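Local coordinates for protein acetyl-CoA C-acetyltransferase (Syntrophomonas wolfei subsp. wolfei, PDB 7N7Z) that probably catalyses the reversible condensation of two acetyl-CoA molecules to acetoacetyl-CoA and free CoA, at residues B[13-18]-B[197-202]; B[29-34]-B[67-72]; B[185-190]-B[246-251]; B[193-198]-B[223-228]; B[348-353]-B[372-377]. All coordinates share one frame; numbering follows the deposited sequence.

Interaction 1: B[13-18]-B[197-202]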
# COMPACT_ATOMS: atom_id res chain seq x y z
N MET B 13 15.50 19.22 32.51
CA MET B 13 14.86 19.57 31.25
C MET B 13 15.88 19.44 30.12
O MET B 13 17.05 19.79 30.29
CB MET B 13 14.31 21.00 31.28
CG MET B 13 13.23 21.21 32.32
SD MET B 13 12.62 22.91 32.34
CE MET B 13 11.15 22.74 31.35
N ALA B 14 15.42 18.95 28.97
CA ALA B 14 16.29 18.80 27.82
C ALA B 14 15.43 18.65 26.57
O ALA B 14 14.27 18.25 26.62
CB ALA B 14 17.21 17.59 27.97
N ARG B 15 16.04 19.00 25.43
CA ARG B 15 15.43 18.77 24.13
C ARG B 15 16.53 18.50 23.12
O ARG B 15 17.68 18.89 23.31
CB ARG B 15 14.57 19.96 23.69
CG ARG B 15 15.34 21.24 23.35
CD ARG B 15 14.47 22.20 22.55
NE ARG B 15 15.16 23.45 22.23
CZ ARG B 15 15.76 23.72 21.08
NH1 ARG B 15 15.82 22.82 20.10
NH2 ARG B 15 16.31 24.91 20.90
N THR B 16 16.17 17.80 22.06
CA THR B 16 17.06 17.63 20.93
C THR B 16 16.97 18.86 20.04
O THR B 16 16.09 19.71 20.22
CB THR B 16 16.69 16.37 20.15
OG1 THR B 16 15.48 16.59 19.42
CG2 THR B 16 16.51 15.18 21.09
N PRO B 17 17.87 19.00 19.08
CA PRO B 17 17.69 20.04 18.06
C PRO B 17 16.41 19.80 17.28
O PRO B 17 15.89 18.68 17.20
CB PRO B 17 18.93 19.90 17.17
CG PRO B 17 19.93 19.19 18.01
CD PRO B 17 19.14 18.27 18.90
N ILE B 18 15.88 20.88 16.71
CA ILE B 18 14.69 20.80 15.87
C ILE B 18 15.16 20.59 14.43
O ILE B 18 15.68 21.51 13.80
CB ILE B 18 13.82 22.05 16.00
CG1 ILE B 18 13.41 22.25 17.47
CG2 ILE B 18 12.57 21.94 15.12
CD1 ILE B 18 12.59 23.49 17.73
N GLY B 197 24.66 30.35 20.08
CA GLY B 197 24.69 29.30 21.07
C GLY B 197 23.73 29.48 22.23
O GLY B 197 23.96 28.91 23.30
N ILE B 198 22.66 30.26 22.05
CA ILE B 198 21.73 30.49 23.14
C ILE B 198 20.99 29.20 23.51
O ILE B 198 20.57 29.03 24.65
CB ILE B 198 20.75 31.62 22.77
CG1 ILE B 198 21.50 32.96 22.74
CG2 ILE B 198 19.56 31.65 23.74
CD1 ILE B 198 20.61 34.18 22.65
N PHE B 199 20.84 28.29 22.55
CA PHE B 199 20.14 27.03 22.79
C PHE B 199 21.06 25.90 23.21
O PHE B 199 20.60 24.76 23.37
CB PHE B 199 19.37 26.60 21.53
CG PHE B 199 18.35 27.60 21.07
CD1 PHE B 199 17.33 28.01 21.91
CD2 PHE B 199 18.41 28.13 19.79
CE1 PHE B 199 16.38 28.92 21.49
CE2 PHE B 199 17.47 29.05 19.36
CZ PHE B 199 16.45 29.45 20.21
N ASP B 200 22.36 26.17 23.39
CA ASP B 200 23.30 25.09 23.67
C ASP B 200 23.02 24.43 25.01
O ASP B 200 23.20 23.21 25.16
CB ASP B 200 24.73 25.63 23.62
CG ASP B 200 25.22 25.86 22.21
OD1 ASP B 200 24.48 25.54 21.26
OD2 ASP B 200 26.35 26.37 22.04
N ARG B 201 22.59 25.21 26.01
CA ARG B 201 22.36 24.65 27.33
C ARG B 201 21.21 23.65 27.32
O ARG B 201 21.34 22.54 27.86
CB ARG B 201 22.08 25.77 28.34
CG ARG B 201 23.24 26.73 28.54
CD ARG B 201 22.76 28.05 29.14
NE ARG B 201 21.85 28.74 28.23
CZ ARG B 201 20.80 29.47 28.62
NH1 ARG B 201 20.51 29.63 29.90
NH2 ARG B 201 20.04 30.04 27.70
N GLU B 202 20.09 24.02 26.72
CA GLU B 202 18.91 23.16 26.75
C GLU B 202 19.03 21.97 25.81
O GLU B 202 18.40 20.94 26.04
CB GLU B 202 17.66 23.97 26.39
CG GLU B 202 17.66 24.54 24.98
CD GLU B 202 16.63 25.64 24.79
OE1 GLU B 202 16.81 26.72 25.38
OE2 GLU B 202 15.64 25.42 24.05
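A buried salt bridge between Arg15 and Glu202, with a backbone bond beside it, ties a central strand of the thiolase fold to the loop after helix 176-196. Arg15 belongs to strand 8-20, which lies between strands 254-264 and 277-285 in the mixed sheet. Arg15 NE gives a nearly straight bond to Glu202 OE2 at 2.7 Å. The oxygen sits in the guanidinium plane and uses its anti lone pair, the one turned away from OE1. The carboxylate stands almost square to the guanidinium, with 88° between the planes, and both arginine nitrogens turn to OE2. Arg15 NH2 adds a weak bond to the same oxygen. Glu202 CG lies between its backbone N and carbonyl carbon, chi1 64°, and from there the extended chain brings the carboxylate back to the arginine. Ser370 OG on helix 360-378 is a further partner of OE2. Asp220 forms a second salt bridge with Arg15, at NH1, so both buried charges have more than one mate. On the backbone side, Arg15 N bonds to Glu202 O at 3.1 Å. Ala14 CA makes a C-H...O contact with that same carbonyl oxygen. The aromatic neighbour of the bridge is Phe199: Arg15 NH2 lies over one face of its ring, 3.4 Å from Phe199 CG, with guanidinium and ring planes 69° apart.

Interaction 2: B[29-34]-B[67-72]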
# COMPACT_ATOMS: atom_id res chain seq x y z
N ARG B 29 14.09 7.61 14.52
CA ARG B 29 12.67 7.44 14.81
C ARG B 29 12.30 8.14 16.11
O ARG B 29 13.15 8.46 16.95
CB ARG B 29 12.32 5.95 14.88
CG ARG B 29 12.66 5.17 13.61
CD ARG B 29 11.70 5.49 12.47
NE ARG B 29 10.32 5.17 12.81
CZ ARG B 29 9.82 3.94 12.81
NH1 ARG B 29 10.55 2.89 12.49
NH2 ARG B 29 8.54 3.77 13.12
N ALA B 30 10.99 8.35 16.29
CA ALA B 30 10.52 9.17 17.40
C ALA B 30 10.98 8.61 18.74
O ALA B 30 11.37 9.37 19.64
CB ALA B 30 8.99 9.26 17.36
N ASN B 31 10.94 7.29 18.91
CA ASN B 31 11.28 6.70 20.20
C ASN B 31 12.74 6.91 20.56
O ASN B 31 13.07 7.08 21.74
CB ASN B 31 10.94 5.21 20.21
CG ASN B 31 9.46 4.95 20.08
OD1 ASN B 31 8.65 5.87 20.17
ND2 ASN B 31 9.09 3.69 19.87
N ASP B 32 13.64 6.90 19.57
CA ASP B 32 15.06 7.06 19.86
C ASP B 32 15.41 8.52 20.13
O ASP B 32 16.36 8.79 20.88
CB ASP B 32 15.89 6.50 18.71
CG ASP B 32 15.49 5.08 18.35
OD1 ASP B 32 15.45 4.23 19.26
OD2 ASP B 32 15.22 4.81 17.16
N LEU B 33 14.68 9.46 19.54
CA LEU B 33 14.81 10.86 19.95
C LEU B 33 14.29 11.06 21.37
O LEU B 33 14.90 11.77 22.17
CB LEU B 33 14.06 11.78 18.99
CG LEU B 33 14.69 12.03 17.62
CD1 LEU B 33 13.64 12.59 16.67
CD2 LEU B 33 15.87 12.98 17.72
N ALA B 34 13.16 10.43 21.69
CA ALA B 34 12.61 10.53 23.04
C ALA B 34 13.59 9.98 24.08
O ALA B 34 13.73 10.55 25.17
CB ALA B 34 11.28 9.78 23.12
N SER B 67 4.15 -0.65 20.24
CA SER B 67 3.18 -0.74 21.32
C SER B 67 3.56 0.21 22.45
O SER B 67 4.68 0.14 22.98
CB SER B 67 3.11 -2.18 21.85
OG SER B 67 2.51 -3.04 20.90
N LEU B 68 2.63 1.10 22.81
CA LEU B 68 2.80 2.09 23.87
C LEU B 68 4.25 2.57 23.92
O LEU B 68 5.01 2.17 24.81
CB LEU B 68 2.38 1.52 25.22
CG LEU B 68 2.10 2.53 26.34
CD1 LEU B 68 1.07 3.56 25.91
CD2 LEU B 68 1.64 1.81 27.61
N PRO B 69 4.67 3.42 22.98
CA PRO B 69 6.07 3.83 22.91
C PRO B 69 6.59 4.38 24.23
O PRO B 69 7.73 4.10 24.61
CB PRO B 69 6.07 4.91 21.82
CG PRO B 69 4.91 4.55 20.95
CD PRO B 69 3.87 3.95 21.86
N PRO B 70 5.79 5.18 24.95
CA PRO B 70 6.30 5.71 26.23
C PRO B 70 6.75 4.63 27.20
O PRO B 70 7.70 4.85 27.96
CB PRO B 70 5.11 6.51 26.78
CG PRO B 70 4.33 6.89 25.57
CD PRO B 70 4.46 5.72 24.64
N ARG B 71 6.10 3.46 27.20
CA ARG B 71 6.58 2.35 28.02
C ARG B 71 7.90 1.83 27.48
O ARG B 71 8.79 1.45 28.26
CB ARG B 71 5.53 1.24 28.06
CG ARG B 71 5.97 -0.02 28.80
CD ARG B 71 6.24 0.23 30.28
NE ARG B 71 6.29 -1.02 31.04
CZ ARG B 71 6.30 -1.11 32.36
NH1 ARG B 71 6.29 -0.03 33.13
NH2 ARG B 71 6.33 -2.31 32.93
N ILE B 72 8.06 1.79 26.16
CA ILE B 72 9.35 1.42 25.58
C ILE B 72 10.41 2.44 25.97
O ILE B 72 11.53 2.08 26.36
CB ILE B 72 9.24 1.28 24.05
CG1 ILE B 72 8.34 0.10 23.68
CG2 ILE B 72 10.62 1.12 23.43
CD1 ILE B 72 7.87 0.12 22.23
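The carboxamide of Asn31 is the flat group here, and the puckered ring of Pro69 meets it at a slant rather than stacked. Pro69 CB lies past the outer end of the amide, beyond OD1 and ND2, and somewhat above its plane. The closest approach is Asn31 OD1 to Pro69 CB, at 3.2 Å. Asn31 ND2 is further from that carbon, at 3.8 Å from Pro69 CB. On the proline side, the amide comes to the rim of the ring at CB and CG. No hydrogen bond crosses this contact. Asn31 CG is anti to its carbonyl carbon, chi1 -65°, which sends the amide out from helix 30-45 toward helix 69-76. ND2 gives a hydrogen bond to Asn65 O, just before 67-72, and this bond limits how the amide can turn. Ile72 CD1 is a looser neighbour, 4.5 Å from Asn31 ND2. With an alanine in place of Asn31, Asn65 O would probably lose this donor and a gap would open beside Pro69 CB. Pro69 opens its helix right after Leu68 at the N-cap, a place where the missing N-H of proline costs no helix bond. The 67-72 segment also faces another chain: Ser67 OG bonds to Gly151 O and Val153 O of the second subunit, and Ile72 packs on its Gln155. The contact is thus helix-to-helix packing, made between the first turns of two helices of the N-terminal half of the thiolase fold, next to a subunit interface.

Interaction 3: B[185-190]-B[246-251]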
# COMPACT_ATOMS: atom_id res chain seq x y z
N THR B 185 11.37 38.50 11.53
CA THR B 185 12.03 38.60 12.83
C THR B 185 12.22 37.23 13.46
O THR B 185 13.23 36.97 14.12
CB THR B 185 11.23 39.51 13.76
OG1 THR B 185 9.84 39.20 13.66
CG2 THR B 185 11.45 40.97 13.39
N SER B 186 11.25 36.33 13.27
CA SER B 186 11.38 34.98 13.82
C SER B 186 12.54 34.24 13.19
O SER B 186 13.39 33.66 13.89
CB SER B 186 10.07 34.21 13.63
OG SER B 186 9.10 34.62 14.57
N HIS B 187 12.61 34.24 11.85
CA HIS B 187 13.75 33.64 11.17
C HIS B 187 15.05 34.32 11.59
O HIS B 187 16.05 33.65 11.85
CB HIS B 187 13.57 33.73 9.66
CG HIS B 187 12.40 32.96 9.14
ND1 HIS B 187 12.40 31.58 9.04
CD2 HIS B 187 11.19 33.36 8.69
CE1 HIS B 187 11.24 31.17 8.56
NE2 HIS B 187 10.49 32.23 8.33
N GLN B 188 15.05 35.65 11.67
CA GLN B 188 16.26 36.37 12.03
C GLN B 188 16.62 36.14 13.49
O GLN B 188 17.78 35.84 13.82
CB GLN B 188 16.08 37.87 11.75
CG GLN B 188 15.89 38.19 10.28
CD GLN B 188 15.96 39.67 9.98
OE1 GLN B 188 15.20 40.46 10.54
NE2 GLN B 188 16.88 40.06 9.11
N ASN B 189 15.64 36.27 14.39
CA ASN B 189 15.90 35.99 15.80
C ASN B 189 16.37 34.55 16.00
O ASN B 189 17.32 34.29 16.75
CB ASN B 189 14.65 36.26 16.64
CG ASN B 189 14.41 37.73 16.87
OD1 ASN B 189 15.31 38.56 16.67
ND2 ASN B 189 13.20 38.08 17.29
N ALA B 190 15.72 33.60 15.33
CA ALA B 190 16.14 32.21 15.42
C ALA B 190 17.57 32.04 14.93
O ALA B 190 18.40 31.43 15.61
CB ALA B 190 15.19 31.32 14.62
N THR B 246 2.35 31.77 3.71
CA THR B 246 3.40 31.19 2.88
C THR B 246 4.21 30.20 3.71
O THR B 246 4.03 30.08 4.93
CB THR B 246 4.33 32.27 2.31
OG1 THR B 246 5.21 32.74 3.34
CG2 THR B 246 3.52 33.43 1.77
N ALA B 247 5.10 29.48 3.03
CA ALA B 247 5.97 28.54 3.73
C ALA B 247 6.91 29.26 4.69
O ALA B 247 7.35 28.67 5.69
CB ALA B 247 6.77 27.71 2.72
N ALA B 248 7.23 30.52 4.42
CA ALA B 248 8.18 31.24 5.25
C ALA B 248 7.52 31.87 6.47
O ALA B 248 8.11 31.90 7.55
CB ALA B 248 8.89 32.32 4.43
N ASN B 249 6.29 32.37 6.32
CA ASN B 249 5.56 32.94 7.44
C ASN B 249 4.67 31.93 8.15
O ASN B 249 3.90 32.31 9.03
CB ASN B 249 4.72 34.14 6.98
CG ASN B 249 3.66 33.76 5.96
OD1 ASN B 249 3.23 32.61 5.89
ND2 ASN B 249 3.22 34.74 5.18
N ALA B 250 4.76 30.66 7.77
CA ALA B 250 4.05 29.57 8.44
C ALA B 250 5.06 28.68 9.15
O ALA B 250 6.17 28.47 8.65
CB ALA B 250 3.23 28.75 7.45
N SER B 251 4.68 28.16 10.31
CA SER B 251 5.54 27.22 11.01
C SER B 251 5.76 25.98 10.15
O SER B 251 4.93 25.62 9.31
CB SER B 251 4.92 26.83 12.35
OG SER B 251 3.73 26.08 12.18
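An ST motif shapes the loop 246-251 near the predicted active site of this thiolase, and a bond from His187 to Ala248 holds that loop to helix 176-196. His187 NE2 gives its hydrogen to Ala248 O in a nearly straight bond, 167° at the hydrogen. The modelled length, 2.5 Å from His187 NE2 to Ala248 O, is unusually short and its exact value doubtful. The oxygen lies at the ring edge, in the ring plane. Seen from the carbonyl, the approach is bent, with a C=O...N angle of 137°. His187 CG is anti to its carbonyl carbon, chi1 -64°, a torsion that carries the ring off the helix and toward Ala248. The other ring nitrogen, ND1, takes a weak bond from Ile224 N. With a partner at each nitrogen, the ring is restrained from flipping. A leucine in place of His187 would probably leave Ala248 O without this donor and the loop less firmly tied to the helix. Within the loop, Thr246 OG1 accepts from Asn249 N at 3.2 Å and also from Ala248 N, the latter an ST turn. These bonds fold the chain into a tight turn, from which Ala248 O faces the histidine. Further along, Ser251 touches His358, the predicted proton acceptor, about 11 Å from the His187 side chain. The contact is a side-chain-to-backbone tie between a helix and an ST turn, in a loop that leads past the predicted active site of the thiolase fold into strand 254-264.

Interaction 4: B[193-198]-B[223-228]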
# COMPACT_ATOMS: atom_id res chain seq x y z
N ALA B 193 20.00 33.49 17.63
CA ALA B 193 20.21 32.67 18.81
C ALA B 193 20.90 31.35 18.49
O ALA B 193 21.68 30.85 19.30
CB ALA B 193 18.87 32.40 19.50
N VAL B 194 20.61 30.77 17.32
CA VAL B 194 21.24 29.50 16.96
C VAL B 194 22.75 29.67 16.86
O VAL B 194 23.52 28.95 17.50
CB VAL B 194 20.64 28.97 15.64
CG1 VAL B 194 21.57 27.93 15.02
CG2 VAL B 194 19.26 28.38 15.89
N ASP B 195 23.19 30.63 16.05
CA ASP B 195 24.62 30.80 15.82
C ASP B 195 25.34 31.27 17.08
O ASP B 195 26.51 30.94 17.28
CB ASP B 195 24.86 31.78 14.67
CG ASP B 195 24.18 31.35 13.39
OD1 ASP B 195 24.26 30.15 13.05
OD2 ASP B 195 23.57 32.21 12.72
N GLU B 196 24.67 32.04 17.93
CA GLU B 196 25.28 32.54 19.15
C GLU B 196 25.30 31.50 20.27
O GLU B 196 25.90 31.76 21.32
CB GLU B 196 24.55 33.80 19.63
CG GLU B 196 24.71 34.99 18.70
CD GLU B 196 23.85 36.17 19.09
OE1 GLU B 196 22.98 36.00 19.97
OE2 GLU B 196 24.04 37.27 18.52
N GLY B 197 24.66 30.35 20.08
CA GLY B 197 24.69 29.30 21.07
C GLY B 197 23.73 29.48 22.23
O GLY B 197 23.96 28.91 23.30
N ILE B 198 22.66 30.26 22.05
CA ILE B 198 21.73 30.49 23.14
C ILE B 198 20.99 29.20 23.51
O ILE B 198 20.57 29.03 24.65
CB ILE B 198 20.75 31.62 22.77
CG1 ILE B 198 21.50 32.96 22.74
CG2 ILE B 198 19.56 31.65 23.74
CD1 ILE B 198 20.61 34.18 22.65
N PRO B 223 15.49 27.58 10.52
CA PRO B 223 15.39 29.00 10.15
C PRO B 223 16.02 29.28 8.79
O PRO B 223 17.01 28.66 8.40
CB PRO B 223 16.15 29.72 11.28
CG PRO B 223 17.02 28.71 11.89
CD PRO B 223 16.34 27.38 11.71
N ILE B 224 15.42 30.23 8.08
CA ILE B 224 15.86 30.61 6.75
C ILE B 224 16.94 31.68 6.87
O ILE B 224 16.70 32.76 7.42
CB ILE B 224 14.69 31.12 5.89
CG1 ILE B 224 13.45 30.24 6.09
CG2 ILE B 224 15.09 31.14 4.42
CD1 ILE B 224 12.20 30.78 5.42
N ARG B 225 18.13 31.38 6.36
CA ARG B 225 19.26 32.30 6.47
C ARG B 225 19.16 33.39 5.41
O ARG B 225 18.68 33.17 4.29
CB ARG B 225 20.58 31.54 6.31
CG ARG B 225 20.76 30.41 7.31
CD ARG B 225 21.39 30.91 8.60
NE ARG B 225 21.39 29.89 9.64
CZ ARG B 225 22.43 29.57 10.40
NH1 ARG B 225 23.60 30.20 10.28
NH2 ARG B 225 22.31 28.61 11.31
N GLY B 226 19.62 34.59 5.78
CA GLY B 226 19.61 35.70 4.86
C GLY B 226 18.24 36.23 4.52
O GLY B 226 18.08 36.89 3.49
N ALA B 227 17.24 35.95 5.35
CA ALA B 227 15.89 36.42 5.06
C ALA B 227 15.85 37.95 5.05
O ALA B 227 16.44 38.61 5.90
CB ALA B 227 14.91 35.88 6.10
N SER B 228 15.14 38.49 4.07
CA SER B 228 14.90 39.92 3.96
C SER B 228 13.42 40.16 3.69
O SER B 228 12.70 39.26 3.25
CB SER B 228 15.75 40.57 2.86
OG SER B 228 15.18 40.34 1.58
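Asp195 and Arg225 form a salt bridge at the protein surface, between the end of helix 176-196, which closes in a Schellman motif, and a type II beta turn at 224-227. Asp195 OD1 is 2.8 Å from Arg225 NH1. The hydrogen bond in this bridge is weak, because its angle at the hydrogen is only 121°. The two side chains come from opposite directions, and their planes are 63° apart. Asp195 OD2 lies over one face of the guanidinium, so the carboxylate does not meet the arginine edge to edge. Both residues are exposed, and solvent probably screens the pair. Val194 is the buried member of the contact: Val194 CG1 packs against Arg225 NH2 at 3.8 Å. The arginine chain bends at its second torsion, chi2 -87°, and then runs on to the helix.

Behind this first shell, Val191 of the helix also touches Arg225. Pro223 packs on Ala190 and Val191, which seats the start of the loop against the helix. The type II turn that follows has Gly226 at positive phi, a backbone shape easy for glycine. Ser228 then caps the start of helix 229-232. On the other side, the Schellman motif closes the helix just past Asp195. Gly197 takes the positive phi there, Gly197 N bonds to Val194 O at 3.1 Å, and Ile198 N bonds to Ala193 O at 3.0 Å.

Interaction 5: B[348-353]-B[372-377]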
# COMPACT_ATOMS: atom_id res chain seq x y z
N ASN B 348 9.01 35.45 23.04
CA ASN B 348 9.70 34.86 21.90
C ASN B 348 10.93 35.68 21.50
O ASN B 348 10.96 36.32 20.46
CB ASN B 348 8.74 34.76 20.70
CG ASN B 348 7.52 33.91 21.01
OD1 ASN B 348 7.58 33.00 21.84
ND2 ASN B 348 6.41 34.19 20.34
N HIS B 349 11.95 35.65 22.36
CA HIS B 349 13.15 36.44 22.11
C HIS B 349 14.01 35.85 21.00
O HIS B 349 14.69 36.58 20.28
CB HIS B 349 13.98 36.56 23.38
CG HIS B 349 13.47 37.58 24.36
ND1 HIS B 349 13.80 37.56 25.69
CD2 HIS B 349 12.64 38.64 24.19
CE1 HIS B 349 13.21 38.57 26.30
NE2 HIS B 349 12.50 39.24 25.41
N ASN B 350 13.99 34.53 20.86
CA ASN B 350 14.94 33.81 20.01
C ASN B 350 14.22 33.02 18.92
O ASN B 350 14.64 31.93 18.53
CB ASN B 350 15.80 32.88 20.86
CG ASN B 350 16.51 33.61 21.98
OD1 ASN B 350 17.13 34.65 21.76
ND2 ASN B 350 16.41 33.08 23.20
N GLY B 351 13.14 33.58 18.40
CA GLY B 351 12.35 32.91 17.39
C GLY B 351 11.43 31.86 17.99
O GLY B 351 11.60 31.41 19.12
N SER B 352 10.42 31.48 17.21
CA SER B 352 9.45 30.48 17.65
C SER B 352 9.12 29.53 16.50
O SER B 352 9.99 29.22 15.68
CB SER B 352 8.19 31.16 18.18
OG SER B 352 7.43 30.27 18.97
N GLY B 353 7.87 29.07 16.44
CA GLY B 353 7.51 28.05 15.46
C GLY B 353 7.81 28.44 14.03
O GLY B 353 8.16 27.58 13.21
N TYR B 372 12.09 28.25 30.37
CA TYR B 372 12.92 28.21 31.56
C TYR B 372 14.33 28.72 31.27
O TYR B 372 14.84 29.62 31.94
CB TYR B 372 12.99 26.80 32.14
CG TYR B 372 14.19 26.62 33.04
CD1 TYR B 372 14.18 27.10 34.34
CD2 TYR B 372 15.34 25.99 32.58
CE1 TYR B 372 15.28 26.95 35.17
CE2 TYR B 372 16.45 25.83 33.40
CZ TYR B 372 16.41 26.32 34.69
OH TYR B 372 17.50 26.17 35.51
N TYR B 373 14.99 28.12 30.28
CA TYR B 373 16.39 28.45 30.02
C TYR B 373 16.57 29.90 29.60
O TYR B 373 17.66 30.46 29.79
CB TYR B 373 16.96 27.51 28.96
CG TYR B 373 17.45 26.21 29.55
CD1 TYR B 373 18.69 26.13 30.18
CD2 TYR B 373 16.68 25.06 29.49
CE1 TYR B 373 19.14 24.95 30.72
CE2 TYR B 373 17.12 23.87 30.03
CZ TYR B 373 18.36 23.82 30.64
OH TYR B 373 18.81 22.64 31.18
N GLU B 374 15.53 30.54 29.05
CA GLU B 374 15.61 31.98 28.81
C GLU B 374 15.47 32.75 30.12
O GLU B 374 16.16 33.76 30.32
CB GLU B 374 14.53 32.40 27.82
CG GLU B 374 14.64 33.86 27.38
CD GLU B 374 15.84 34.13 26.50
OE1 GLU B 374 16.59 33.17 26.20
OE2 GLU B 374 16.04 35.29 26.09
N LEU B 375 14.60 32.29 31.02
CA LEU B 375 14.56 32.86 32.36
C LEU B 375 15.93 32.78 33.02
O LEU B 375 16.42 33.76 33.60
CB LEU B 375 13.52 32.15 33.22
CG LEU B 375 12.04 32.26 32.83
CD1 LEU B 375 11.19 31.53 33.86
CD2 LEU B 375 11.60 33.71 32.72
N GLU B 376 16.57 31.61 32.93
CA GLU B 376 17.86 31.42 33.58
C GLU B 376 18.94 32.30 32.95
O GLU B 376 19.80 32.83 33.66
CB GLU B 376 18.27 29.94 33.49
CG GLU B 376 19.38 29.55 34.45
CD GLU B 376 20.76 29.54 33.80
OE1 GLU B 376 20.84 29.35 32.57
OE2 GLU B 376 21.76 29.74 34.53
N ARG B 377 18.90 32.49 31.63
CA ARG B 377 19.91 33.31 30.98
C ARG B 377 19.75 34.78 31.33
O ARG B 377 20.75 35.52 31.37
CB ARG B 377 19.85 33.12 29.46
CG ARG B 377 20.89 33.93 28.69
CD ARG B 377 20.69 33.82 27.19
NE ARG B 377 19.52 34.55 26.72
CZ ARG B 377 19.53 35.77 26.21
NH1 ARG B 377 20.66 36.46 26.09
NH2 ARG B 377 18.39 36.31 25.79
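His349 and Asn350 meet the carboxylate of Glu374, which is packed on one side and nearer solvent on the other. On the buried side, Asn350 rests on Ile198 and Phe199, past the end of helix 176-196, and Asn350 ND2 gives a weak bond to Glu374 OE1 at 3.0 Å. The firmer bonds to the carboxylate come from the solvent side. There the partly exposed His349 bonds through ND1 to Glu374 OE2 at 3.2 Å, with the oxygen at the ring edge, in the ring plane. The histidine N-H meets OE2 on the anti side, 21° out of the carboxylate plane. His349 NE2 is taken by Ser345 O, so the ring is held at both nitrogens. Arg377, exposed to solvent, grips the same carboxylate side-on. Arg377 NH2 is 2.6 Å from Glu374 OE2, and NE bonds to OE1. NH2 and the histidine ND1 reach OE2 from opposite faces of the carboxylate plane. Glu374 CG is anti to its backbone N and the chain bends at chi2, 70°, which brings the carboxylate between these partners. The arginine is likely to keep the glutamate ionised. Glu374 packs on Tyr316 of strand 316-319, and Tyr316 also meets the His349 ring. The contact thus joins helix 360-378 to the loop that leads into helix 353-356.

How the interactions relate
Interactions 1, 3, 4 and 5 gather around helix 176-196 and its following loop. Interactions 3 and 4 both use this helix, and their centres are 10 Å apart; His187 CE1 touches Ile224 CD1 at 3.3 Å. Interactions 1 and 4 share Gly197 and Ile198. Interaction 5 joins this group from the C-terminal half: Arg201 NH1 forms a salt bridge with Glu376 OE1 at 2.7 Å, and Ala193 CB packs on Asn350 CB. Interaction 2 lies apart, its centre 30 Å from that of interaction 3, though Thr16 CG2 touches Leu33 O. The predicted active-site His358 is about 12 Å from the side chain of Arg15, in interaction 1.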